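Local coordinates for protein putative nucleotidyltransferase (Sulfolobus solfataricus P2, PDB 2RFF) that probably transfers nucleotidyl groups, as a putative member of the nucleotidyltransferase family, at residues V23-A27 with W102-F108. Numbering follows the deposited sequence.
Sequences VEEVA and WKREKGF. With EDO (1,2-ethanediol), chain B.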
loop_
_atom_site.group_PDB
_atom_site.type_symbol
_atom_site.label_atom_id
_atom_site.label_comp_id
_atom_site.label_asym_id
_atom_site.label_seq_id
_atom_site.Cartn_x
_atom_site.Cartn_y
_atom_site.Cartn_z
ATOM N N VAL A 23 0.872 -6.887 -2.969
ATOM C CA VAL A 23 1.385 -7.188 -1.590
ATOM C C VAL A 23 1.694 -8.684 -1.442
ATOM O O VAL A 23 2.694 -9.049 -0.840
ATOM C CB VAL A 23 0.434 -6.685 -0.490
ATOM C CG1 VAL A 23 0.885 -7.218 0.873
ATOM C CG2 VAL A 23 0.373 -5.127 -0.566
ATOM N N GLU A 24 0.846 -9.545 -1.999
ATOM C CA GLU A 24 1.105 -11.001 -1.964
ATOM C C GLU A 24 2.460 -11.347 -2.550
ATOM O O GLU A 24 3.203 -12.134 -1.986
ATOM C CB GLU A 24 0.019 -11.778 -2.739
ATOM C CG GLU A 24 -1.256 -11.836 -1.960
ATOM C CD GLU A 24 -2.413 -12.516 -2.662
ATOM O OE1 GLU A 24 -2.500 -12.470 -3.923
ATOM O OE2 GLU A 24 -3.260 -13.077 -1.901
ATOM N N GLU A 25 2.786 -10.707 -3.658
ATOM C CA GLU A 25 4.038 -10.956 -4.338
ATOM C C GLU A 25 5.218 -10.425 -3.544
ATOM O O GLU A 25 6.196 -11.123 -3.343
ATOM C CB GLU A 25 4.036 -10.354 -5.746
ATOM C CG GLU A 25 3.005 -10.999 -6.635
ATOM C CD GLU A 25 2.880 -10.333 -7.961
ATOM O OE1 GLU A 25 3.713 -9.498 -8.334
ATOM O OE2 GLU A 25 1.920 -10.657 -8.670
ATOM N N VAL A 26 5.126 -9.171 -3.111
ATOM C CA VAL A 26 6.181 -8.533 -2.268
ATOM C C VAL A 26 6.390 -9.280 -0.939
ATOM O O VAL A 26 7.519 -9.611 -0.602
ATOM C CB VAL A 26 5.948 -7.028 -2.070
ATOM C CG1 VAL A 26 7.057 -6.402 -1.196
ATOM C CG2 VAL A 26 5.854 -6.325 -3.419
ATOM N N ALA A 27 5.301 -9.629 -0.265
ATOM C CA ALA A 27 5.384 -10.349 1.033
ATOM C C ALA A 27 6.054 -11.741 0.872
ATOM O O ALA A 27 6.778 -12.175 1.706
ATOM C CB ALA A 27 4.025 -10.496 1.657
ATOM N N TRP A 102 -2.131 -4.773 5.554
ATOM C CA TRP A 102 -1.545 -6.071 5.759
ATOM C C TRP A 102 -0.469 -5.943 6.826
ATOM O O TRP A 102 0.185 -4.889 6.982
ATOM C CB TRP A 102 -0.957 -6.561 4.422
ATOM C CG TRP A 102 -0.207 -7.875 4.450
ATOM C CD1 TRP A 102 -0.701 -9.110 4.169
ATOM C CD2 TRP A 102 1.165 -8.070 4.814
ATOM N NE1 TRP A 102 0.283 -10.072 4.292
ATOM C CE2 TRP A 102 1.436 -9.457 4.714
ATOM C CE3 TRP A 102 2.201 -7.204 5.221
ATOM C CZ2 TRP A 102 2.711 -9.999 4.987
ATOM C CZ3 TRP A 102 3.463 -7.740 5.522
ATOM C CH2 TRP A 102 3.708 -9.127 5.391
ATOM N N LYS A 103 -0.315 -7.020 7.573
ATOM C CA LYS A 103 0.755 -7.129 8.569
ATOM C C LYS A 103 1.172 -8.597 8.585
ATOM O O LYS A 103 0.332 -9.479 8.522
ATOM C CB LYS A 103 0.321 -6.642 9.944
ATOM C CG LYS A 103 1.425 -6.701 10.981
ATOM C CD LYS A 103 0.997 -5.951 12.194
ATOM C CE LYS A 103 1.967 -6.085 13.333
ATOM N NZ LYS A 103 3.241 -5.427 13.063
ATOM N N ARG A 104 2.468 -8.861 8.674
ATOM C CA ARG A 104 2.925 -10.234 8.673
ATOM C C ARG A 104 2.145 -11.138 9.662
ATOM O O ARG A 104 1.689 -12.210 9.237
ATOM C CB ARG A 104 4.438 -10.297 8.925
ATOM C CG ARG A 104 5.057 -11.674 8.930
ATOM C CD ARG A 104 5.121 -12.291 7.574
ATOM N NE ARG A 104 6.027 -11.588 6.666
ATOM C CZ ARG A 104 6.138 -11.822 5.346
ATOM N NH1 ARG A 104 5.389 -12.718 4.741
ATOM N NH2 ARG A 104 6.995 -11.108 4.631
ATOM N N GLU A 105 1.941 -10.665 10.894
ATOM C CA GLU A 105 1.280 -11.427 11.966
ATOM C C GLU A 105 -0.260 -11.403 11.877
ATOM O O GLU A 105 -0.923 -12.105 12.641
ATOM C CB GLU A 105 1.754 -10.975 13.340
ATOM C CG GLU A 105 3.272 -11.129 13.547
ATOM C CD GLU A 105 4.128 -9.992 12.980
ATOM O OE1 GLU A 105 3.588 -9.042 12.352
ATOM O OE2 GLU A 105 5.363 -10.048 13.193
ATOM N N LYS A 106 -0.812 -10.654 10.919
ATOM C CA LYS A 106 -2.266 -10.566 10.700
ATOM C C LYS A 106 -2.751 -11.024 9.330
ATOM O O LYS A 106 -3.937 -11.247 9.177
ATOM C CB LYS A 106 -2.731 -9.116 10.862
ATOM C CG LYS A 106 -2.419 -8.462 12.213
ATOM C CD LYS A 106 -3.115 -7.090 12.342
ATOM C CE LYS A 106 -2.975 -6.522 13.759
ATOM N NZ LYS A 106 -3.503 -5.116 13.865
ATOM N N GLY A 107 -1.858 -11.174 8.352
ATOM C CA GLY A 107 -2.306 -11.354 6.965
ATOM C C GLY A 107 -3.004 -10.070 6.526
ATOM O O GLY A 107 -2.736 -9.013 7.049
ATOM N N PHE A 108 -3.922 -10.152 5.582
ATOM C CA PHE A 108 -4.671 -8.968 5.135
ATOM C C PHE A 108 -5.778 -8.590 6.109
ATOM O O PHE A 108 -6.434 -9.456 6.669
ATOM C CB PHE A 108 -5.235 -9.158 3.735
ATOM C CG PHE A 108 -4.186 -9.275 2.713
ATOM C CD1 PHE A 108 -3.653 -8.126 2.134
ATOM C CD2 PHE A 108 -3.635 -10.515 2.391
ATOM C CE1 PHE A 108 -2.606 -8.220 1.180
ATOM C CE2 PHE A 108 -2.610 -10.607 1.430
ATOM C CZ PHE A 108 -2.083 -9.438 0.857
HETATM C C1 EDO B . 6.548 -13.318 13.944
HETATM O O1 EDO B . 6.748 -11.981 14.422
HETATM C C2 EDO B . 6.323 -13.261 12.436
HETATM O O2 EDO B . 7.526 -13.037 11.706
#
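Helix-on-sheet packing joins the C-terminal part of helix 6-29 to the edge of the mixed sheet, where strands 98-103 and 107-108 are linked by a tight turn; a helix lying over a mixed sheet is consistent with the nucleotidyltransferase fold. Val23 and Ala27, one helical turn apart, both point their CA-to-CB bonds at the sheet. CG1 of Val23 sits over one face of the Trp102 indole, 4.0 Å from the centroid of the five-membered ring, in a CH-pi contact, and also lies 3.6 Å from CE1 of Phe108. Ala27 CB meets Trp102 CZ2 at 3.6 Å. The chain turns back through residues 104-106 and closes with a classic beta bulge, Lys106 and Gly107 both facing Lys103; Phe108 then lies against the helix, its CZ 3.8 Å from Glu24 CG, while the Glu24 carboxylate pairs with Lys20. Beyond the indole, Arg104 NH2 donates a hydrogen bond to Ala27 O (3.1 Å) and a weak one to Leu33 O. The contact thus combines apolar packing with a polar tie: near the end of its helix, a carbonyl gains a charged side-chain donor.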